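Local structure of C-domain type II peptide synthetase (Streptomyces globisporus, 4ZNM) at residues A[311-315]-A[341-347]; A[170-175]-A[186-190]; A[323-329]-A[456-460]. The protein belongs to the condensation-domain family of peptide synthetases, as a type II protein with the two-lobed fold of the CoA-dependent acyltransferase clan. All blocks are in the same frame, centred on the assembly; numbering follows the deposited sequence.

In the fold
The contacts fall in two lobes of a single chain of 462 residues, 442 of them modelled. Contact 2 sits in the N-terminal lobe, whereas contacts 1 and 3 belong to the C-terminal half; centres of contacts 2 and 3 are 47 Å apart, on opposite sides of the chain's centre. Contact 1 lies between, its centre 30 Å from that of contact 2 and 28 Å from that of contact 3, with nearest atoms about 17 and 13 Å away. Contacts 1 and 3 interleave in sequence: strand 312-319 leads into helix 326-335, then helix 339-342. Beside contact 1, Asp161 closes the HHxxxD sequence signature of the family and touches Ile311.

Contact 1 (A[311-315]-A[341-347]); sequences INFLP and FTHELPF
Strand 312-315 runs in extended conformation past a loop that leaves helix 339-342 at His343 and enters helix 347-350 with Pro346 as its N-cap. The register places CA of Asn312 6.3 Å from CA of Pro346 and CA of Phe313 5.8 Å from CA of Phe347. Asn312, chi1 t, points at the loop and spends its amide there: ND2 donates to Leu345 O at 3.0 Å and to Glu344 OE2 at 2.7 Å, while OD1 accepts from Phe347 N at 3.0 Å. Glu344 OE2 also meets Ser295 OG of strand 288-295, the antiparallel partner of strand 312-319. Phe313, also chi1 t, turns its ring edge to the face of Phe347 (chi1 t), an edge-to-face pair with ring centroids 4.4 Å apart and planes at 58°. A water donates to Phe313 O at 2.7 Å and to Leu345 O at 2.6 Å. Leu314 extends CD2 over the Phe341 ring, a CH-pi contact 4.1 Å from CD2 to the ring centroid, and CD1 lies 4.1 Å from Glu344 CG. Pro315 instead joins the Phe313-Phe347 pair, its CD 4.1 Å from Phe347 CD2. The Asn312 amide, bonded to a loop carbonyl and to the first NH of a helix, thus bridges the two-stranded antiparallel sheet 288-295/312-319 of the condensation fold to the N-terminus of helix 347-350.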
# COMPACT_ATOMS: atom_id res chain seq x y z
N ILE A 311 4.11 -3.62 6.55
CA ILE A 311 3.12 -2.64 6.97
C ILE A 311 2.27 -3.20 8.11
O ILE A 311 2.12 -4.42 8.24
CB ILE A 311 2.26 -2.17 5.80
CG1 ILE A 311 1.58 -3.35 5.10
CG2 ILE A 311 3.11 -1.33 4.82
CD1 ILE A 311 0.66 -2.91 3.94
N ASN A 312 1.71 -2.31 8.92
CA ASN A 312 1.01 -2.73 10.15
C ASN A 312 -0.30 -1.94 10.33
O ASN A 312 -0.34 -0.73 10.30
CB ASN A 312 1.94 -2.56 11.34
CG ASN A 312 1.30 -3.01 12.64
OD1 ASN A 312 0.68 -4.08 12.72
ND2 ASN A 312 1.46 -2.19 13.67
N PHE A 313 -1.38 -2.69 10.45
CA PHE A 313 -2.73 -2.18 10.68
C PHE A 313 -2.75 -1.48 12.04
O PHE A 313 -2.39 -2.08 13.05
CB PHE A 313 -3.68 -3.39 10.61
CG PHE A 313 -5.15 -3.08 10.57
CD1 PHE A 313 -5.82 -2.95 9.35
CD2 PHE A 313 -5.88 -3.00 11.76
CE1 PHE A 313 -7.19 -2.75 9.31
CE2 PHE A 313 -7.25 -2.79 11.73
CZ PHE A 313 -7.90 -2.67 10.49
N LEU A 314 -3.12 -0.21 12.05
CA LEU A 314 -2.91 0.65 13.22
C LEU A 314 -4.18 1.48 13.49
O LEU A 314 -4.50 2.40 12.73
CB LEU A 314 -1.71 1.56 13.00
CG LEU A 314 -1.41 2.57 14.11
CD1 LEU A 314 -1.03 1.84 15.40
CD2 LEU A 314 -0.32 3.57 13.69
N PRO A 315 -4.91 1.17 14.56
CA PRO A 315 -6.18 1.89 14.72
C PRO A 315 -6.01 3.28 15.33
O PRO A 315 -5.29 3.45 16.31
CB PRO A 315 -7.00 0.97 15.63
CG PRO A 315 -6.01 0.07 16.29
CD PRO A 315 -4.84 -0.05 15.39
N PHE A 341 1.70 5.85 17.30
CA PHE A 341 3.01 5.42 16.89
C PHE A 341 3.89 5.15 18.12
O PHE A 341 4.70 4.24 18.10
CB PHE A 341 3.65 6.46 15.96
CG PHE A 341 3.03 6.51 14.58
CD1 PHE A 341 3.19 5.44 13.71
CD2 PHE A 341 2.31 7.61 14.15
CE1 PHE A 341 2.62 5.47 12.45
CE2 PHE A 341 1.75 7.65 12.88
CZ PHE A 341 1.90 6.57 12.03
N THR A 342 3.74 5.93 19.18
CA THR A 342 4.53 5.68 20.40
C THR A 342 4.26 4.29 20.94
O THR A 342 5.17 3.58 21.37
CB THR A 342 4.24 6.71 21.50
OG1 THR A 342 4.73 7.97 21.08
CG2 THR A 342 4.89 6.31 22.84
N HIS A 343 2.99 3.90 20.90
CA HIS A 343 2.60 2.62 21.49
C HIS A 343 2.32 1.57 20.46
O HIS A 343 1.65 0.58 20.75
CB HIS A 343 1.37 2.79 22.36
CG HIS A 343 1.61 3.68 23.54
ND1 HIS A 343 2.31 3.26 24.65
CD2 HIS A 343 1.22 4.95 23.80
CE1 HIS A 343 2.34 4.24 25.55
NE2 HIS A 343 1.68 5.27 25.05
N GLU A 344 2.86 1.75 19.26
CA GLU A 344 2.48 0.86 18.17
C GLU A 344 2.77 -0.59 18.51
O GLU A 344 3.85 -0.94 18.99
CB GLU A 344 3.19 1.23 16.86
CG GLU A 344 2.78 0.31 15.73
CD GLU A 344 3.33 0.68 14.33
OE1 GLU A 344 3.99 1.73 14.20
OE2 GLU A 344 3.10 -0.11 13.37
N LEU A 345 1.80 -1.44 18.18
CA LEU A 345 1.98 -2.89 18.28
C LEU A 345 1.56 -3.63 17.02
O LEU A 345 0.63 -3.20 16.32
CB LEU A 345 1.14 -3.43 19.45
CG LEU A 345 1.51 -3.00 20.88
CD1 LEU A 345 0.48 -3.57 21.83
CD2 LEU A 345 2.92 -3.48 21.26
N PRO A 346 2.20 -4.77 16.75
CA PRO A 346 1.69 -5.61 15.66
C PRO A 346 0.23 -5.95 15.91
O PRO A 346 -0.10 -6.48 16.99
CB PRO A 346 2.56 -6.87 15.71
CG PRO A 346 3.64 -6.59 16.72
CD PRO A 346 3.17 -5.50 17.59
N PHE A 347 -0.63 -5.67 14.94
CA PHE A 347 -2.06 -5.75 15.15
C PHE A 347 -2.52 -7.15 15.61
O PHE A 347 -3.43 -7.25 16.41
CB PHE A 347 -2.82 -5.35 13.89
CG PHE A 347 -4.31 -5.19 14.11
CD1 PHE A 347 -5.20 -6.08 13.56
CD2 PHE A 347 -4.80 -4.15 14.87
CE1 PHE A 347 -6.58 -5.93 13.76
CE2 PHE A 347 -6.17 -4.01 15.07
CZ PHE A 347 -7.05 -4.90 14.52
O HOH W 1 -1.78 -2.29 15.71

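Contact 2 (A[170-175]-A[186-190])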
# COMPACT_ATOMS: atom_id res chain seq x y z
N ARG A 170 15.38 -0.24 -7.39
CA ARG A 170 16.71 0.36 -7.23
C ARG A 170 17.77 -0.71 -7.41
O ARG A 170 18.75 -0.52 -8.15
CB ARG A 170 16.89 1.05 -5.89
CG ARG A 170 18.33 1.57 -5.74
CD ARG A 170 18.82 1.64 -4.38
NE ARG A 170 18.83 0.36 -3.68
CZ ARG A 170 19.13 0.27 -2.39
NH1 ARG A 170 19.44 1.38 -1.75
NH2 ARG A 170 19.12 -0.90 -1.75
N ASP A 171 17.58 -1.82 -6.72
CA ASP A 171 18.52 -2.92 -6.80
C ASP A 171 18.62 -3.43 -8.24
O ASP A 171 19.71 -3.72 -8.71
CB ASP A 171 18.07 -4.04 -5.87
CG ASP A 171 18.28 -3.71 -4.38
OD1 ASP A 171 18.72 -2.58 -4.03
OD2 ASP A 171 18.01 -4.62 -3.56
N LEU A 172 17.48 -3.59 -8.89
CA LEU A 172 17.43 -4.15 -10.25
C LEU A 172 18.24 -3.33 -11.22
O LEU A 172 19.06 -3.86 -11.97
CB LEU A 172 16.00 -4.23 -10.75
CG LEU A 172 15.84 -4.58 -12.22
CD1 LEU A 172 16.28 -6.02 -12.41
CD2 LEU A 172 14.42 -4.37 -12.67
N LEU A 173 18.00 -2.02 -11.22
CA LEU A 173 18.67 -1.15 -12.18
C LEU A 173 20.15 -0.95 -11.83
O LEU A 173 20.98 -0.75 -12.73
CB LEU A 173 17.91 0.18 -12.27
CG LEU A 173 16.48 -0.10 -12.82
CD1 LEU A 173 15.75 1.19 -12.99
CD2 LEU A 173 16.49 -0.81 -14.16
N ASN A 174 20.49 -1.07 -10.56
CA ASN A 174 21.91 -1.05 -10.15
C ASN A 174 22.63 -2.31 -10.61
O ASN A 174 23.71 -2.25 -11.18
CB ASN A 174 21.99 -0.91 -8.63
CG ASN A 174 23.41 -0.99 -8.10
OD1 ASN A 174 24.03 -2.05 -8.09
ND2 ASN A 174 23.90 0.13 -7.61
N LEU A 175 22.03 -3.48 -10.36
CA LEU A 175 22.65 -4.74 -10.77
C LEU A 175 22.76 -4.81 -12.32
O LEU A 175 23.73 -5.34 -12.86
CB LEU A 175 21.84 -5.93 -10.23
CG LEU A 175 21.89 -6.04 -8.70
CD1 LEU A 175 20.88 -7.02 -8.21
CD2 LEU A 175 23.31 -6.42 -8.17
N PRO A 186 28.28 0.47 -4.87
CA PRO A 186 27.89 -0.86 -4.39
C PRO A 186 26.56 -0.82 -3.67
O PRO A 186 26.21 0.20 -3.06
CB PRO A 186 29.01 -1.23 -3.41
CG PRO A 186 29.56 0.08 -2.95
CD PRO A 186 29.49 0.97 -4.18
N LEU A 187 25.82 -1.91 -3.74
CA LEU A 187 24.61 -2.06 -2.96
C LEU A 187 25.01 -2.49 -1.56
O LEU A 187 25.92 -3.30 -1.42
CB LEU A 187 23.66 -3.10 -3.58
CG LEU A 187 23.09 -2.77 -4.97
CD1 LEU A 187 22.24 -3.94 -5.46
CD2 LEU A 187 22.28 -1.49 -4.92
N PRO A 188 24.33 -1.97 -0.53
CA PRO A 188 24.58 -2.52 0.80
C PRO A 188 24.11 -3.98 0.91
O PRO A 188 23.23 -4.41 0.17
CB PRO A 188 23.77 -1.60 1.71
CG PRO A 188 22.68 -1.06 0.84
CD PRO A 188 23.29 -0.92 -0.52
N GLU A 189 24.70 -4.75 1.80
CA GLU A 189 24.24 -6.11 2.04
C GLU A 189 22.86 -6.03 2.71
O GLU A 189 22.70 -5.34 3.71
CB GLU A 189 25.25 -6.87 2.91
CG GLU A 189 25.07 -8.40 2.94
CD GLU A 189 25.36 -9.08 1.60
OE1 GLU A 189 26.06 -8.49 0.74
OE2 GLU A 189 24.89 -10.22 1.43
N PRO A 190 21.85 -6.70 2.14
CA PRO A 190 20.56 -6.51 2.79
C PRO A 190 20.30 -7.49 3.90
O PRO A 190 20.79 -8.62 3.91
CB PRO A 190 19.57 -6.72 1.64
CG PRO A 190 20.25 -7.73 0.76
CD PRO A 190 21.75 -7.50 0.91
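Residues 170-175 form part of helix 162-180, with regular i to i+4 bonding: Asn174 N donates to Arg170 O at 3.0 Å and Leu175 N to Asp171 O at 2.9 Å. Facing it, 186-190 is an extended, proline-rich strip whose backbone angles stay in the polyproline II region, in the loop that joins helix 162-180 to helix 193-203. The closest CA atoms are those of Asp171 and Leu187, 7.3 Å apart, and no hydrogen bond joins the two segments.

Side-chain packing therefore carries the contact. Leu187 points at the helix and is the most heavily covered residue, accounting for 112 of the 254 Å² buried. Its CG lies 3.3 Å from Asn174 OD1, its CD1 3.8 Å from Leu175 CD2, and its CD2 3.8 Å from Asp171 OD1. That CD2 also sits over one face of the Arg170 guanidinium, 4.1 Å from Arg170 NE. Pro188 continues the strip, with CD 4.3 Å from Arg170 NH2.

The charges beside the leucine are paired. Asp171 OD1 takes hydrogen bonds from Arg170 NE at 3.0 Å and from Arg170 NH2 at 2.9 Å within a salt bridge, while Asp171 OD2 meets Arg73 and His74. Arg170 NH2 also pairs with Asp305, and Asn174 ND2 bonds to Pro185 O. This chemistry is consistent with a leucine being tolerated against a polar helix surface where the Arg170 and Asp171 charges, and the Asn174 amide nitrogen, have partners of their own.

Contact 3 (A[323-329]-A[456-460]); sequences CASFREV and PDAPF
A serine-capped helix N-terminus meets the chain's C-terminal tail here, at the periphery of the condensation fold, the centre of the contact 30 Å from that of the chain. Helix 326-335 starts after Ser325, its N-cap (chi1 p), and the non-helical tail 456-460 passes across that end. Pairing sets CA of Ser325 4.8 Å from CA of Pro459 and CA of Phe326 4.9 Å from CA of Pro456.

The first three helical NH groups are each satisfied differently. Phe326 N donates to a water at 3.0 Å, and this water donates to Ala458 O at 2.5 Å. Arg327 N donates to Pro456 O at 2.9 Å, and Glu328 N to Ser325 OG at 3.1 Å, the capping bond. Before the helix, Ala324 N donates to Glu328 OE1 at 2.9 Å, whereas Ala324 O receives a CA-H...O contact from Pro459 CA at 3.2 Å.

Apolar packing follows: Phe460, the poorly ordered last modelled residue, sets CE2 3.5 Å from Cys323 CB and 3.6 Å from Val329 CG2. Phe326 turns instead to helix 268-284.

Arg327, chi1 and chi2 t, closes a two-bond salt bridge: its NE reaches Asp457 OD1 at 2.7 Å and its NH2 reaches Asp457 OD2 at 2.9 Å.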
# COMPACT_ATOMS: atom_id res chain seq x y z
N CYS A 323 -15.47 19.84 18.78
CA CYS A 323 -14.65 20.53 17.78
C CYS A 323 -15.30 21.78 17.21
O CYS A 323 -16.44 21.74 16.76
CB CYS A 323 -14.33 19.60 16.62
SG CYS A 323 -12.89 18.61 16.90
N ALA A 324 -14.55 22.87 17.16
CA ALA A 324 -15.09 24.14 16.69
C ALA A 324 -14.63 24.44 15.27
O ALA A 324 -15.14 25.33 14.62
CB ALA A 324 -14.68 25.27 17.64
N SER A 325 -13.66 23.69 14.77
CA SER A 325 -13.11 24.01 13.47
C SER A 325 -12.41 22.82 12.89
O SER A 325 -12.06 21.89 13.60
CB SER A 325 -12.11 25.16 13.59
OG SER A 325 -11.01 24.72 14.37
N PHE A 326 -12.16 22.86 11.59
CA PHE A 326 -11.33 21.85 10.99
C PHE A 326 -9.96 21.84 11.67
O PHE A 326 -9.39 20.79 11.93
CB PHE A 326 -11.19 22.11 9.50
CG PHE A 326 -10.28 21.14 8.83
CD1 PHE A 326 -10.67 19.83 8.66
CD2 PHE A 326 -9.04 21.52 8.38
CE1 PHE A 326 -9.86 18.92 8.06
CE2 PHE A 326 -8.22 20.59 7.76
CZ PHE A 326 -8.64 19.29 7.62
N ARG A 327 -9.42 23.02 11.97
CA ARG A 327 -8.10 23.07 12.57
C ARG A 327 -8.03 22.24 13.83
O ARG A 327 -7.03 21.55 14.09
CB ARG A 327 -7.68 24.52 12.87
CG ARG A 327 -6.25 24.62 13.43
CD ARG A 327 -5.85 26.04 13.72
NE ARG A 327 -5.99 26.89 12.54
CZ ARG A 327 -5.12 26.91 11.52
NH1 ARG A 327 -4.06 26.11 11.53
NH2 ARG A 327 -5.34 27.72 10.50
N GLU A 328 -9.09 22.27 14.63
CA GLU A 328 -9.11 21.47 15.85
C GLU A 328 -9.19 19.97 15.54
O GLU A 328 -8.60 19.16 16.25
CB GLU A 328 -10.29 21.89 16.75
CG GLU A 328 -10.04 23.20 17.45
CD GLU A 328 -11.21 23.68 18.32
OE1 GLU A 328 -12.11 22.88 18.68
OE2 GLU A 328 -11.21 24.90 18.64
N VAL A 329 -9.88 19.59 14.47
CA VAL A 329 -9.88 18.17 14.07
C VAL A 329 -8.44 17.71 13.77
O VAL A 329 -8.00 16.64 14.20
CB VAL A 329 -10.79 17.89 12.86
CG1 VAL A 329 -10.74 16.42 12.49
CG2 VAL A 329 -12.25 18.24 13.18
N PRO A 456 -10.22 26.76 7.39
CA PRO A 456 -9.88 25.83 8.47
C PRO A 456 -10.32 26.28 9.86
O PRO A 456 -10.35 25.46 10.78
CB PRO A 456 -8.35 25.76 8.39
CG PRO A 456 -7.94 27.11 7.80
CD PRO A 456 -9.03 27.38 6.79
N ASP A 457 -10.62 27.57 10.03
CA ASP A 457 -10.97 28.07 11.37
C ASP A 457 -12.47 28.37 11.49
O ASP A 457 -12.97 28.78 12.55
CB ASP A 457 -10.12 29.30 11.70
CG ASP A 457 -8.63 28.95 11.86
OD1 ASP A 457 -8.24 28.39 12.91
OD2 ASP A 457 -7.84 29.19 10.92
N ALA A 458 -13.20 28.10 10.40
CA ALA A 458 -14.66 28.22 10.40
C ALA A 458 -15.31 27.05 11.15
O ALA A 458 -14.71 25.99 11.26
CB ALA A 458 -15.17 28.27 8.99
N PRO A 459 -16.55 27.24 11.64
CA PRO A 459 -17.25 26.16 12.36
C PRO A 459 -17.50 24.93 11.52
O PRO A 459 -17.99 25.06 10.40
CB PRO A 459 -18.59 26.80 12.74
CG PRO A 459 -18.40 28.27 12.54
CD PRO A 459 -17.41 28.42 11.46
N PHE A 460 -17.19 23.75 12.04
CA PHE A 460 -17.28 22.54 11.24
C PHE A 460 -18.54 21.76 11.60
O PHE A 460 -19.28 21.34 10.71
CB PHE A 460 -15.99 21.70 11.41
CG PHE A 460 -16.21 20.30 11.93
CD1 PHE A 460 -16.94 19.36 11.20
CD2 PHE A 460 -15.63 19.91 13.13
CE1 PHE A 460 -17.12 18.06 11.69
CE2 PHE A 460 -15.80 18.62 13.61
CZ PHE A 460 -16.55 17.69 12.89
O HOH W 2 -13.45 24.60 9.56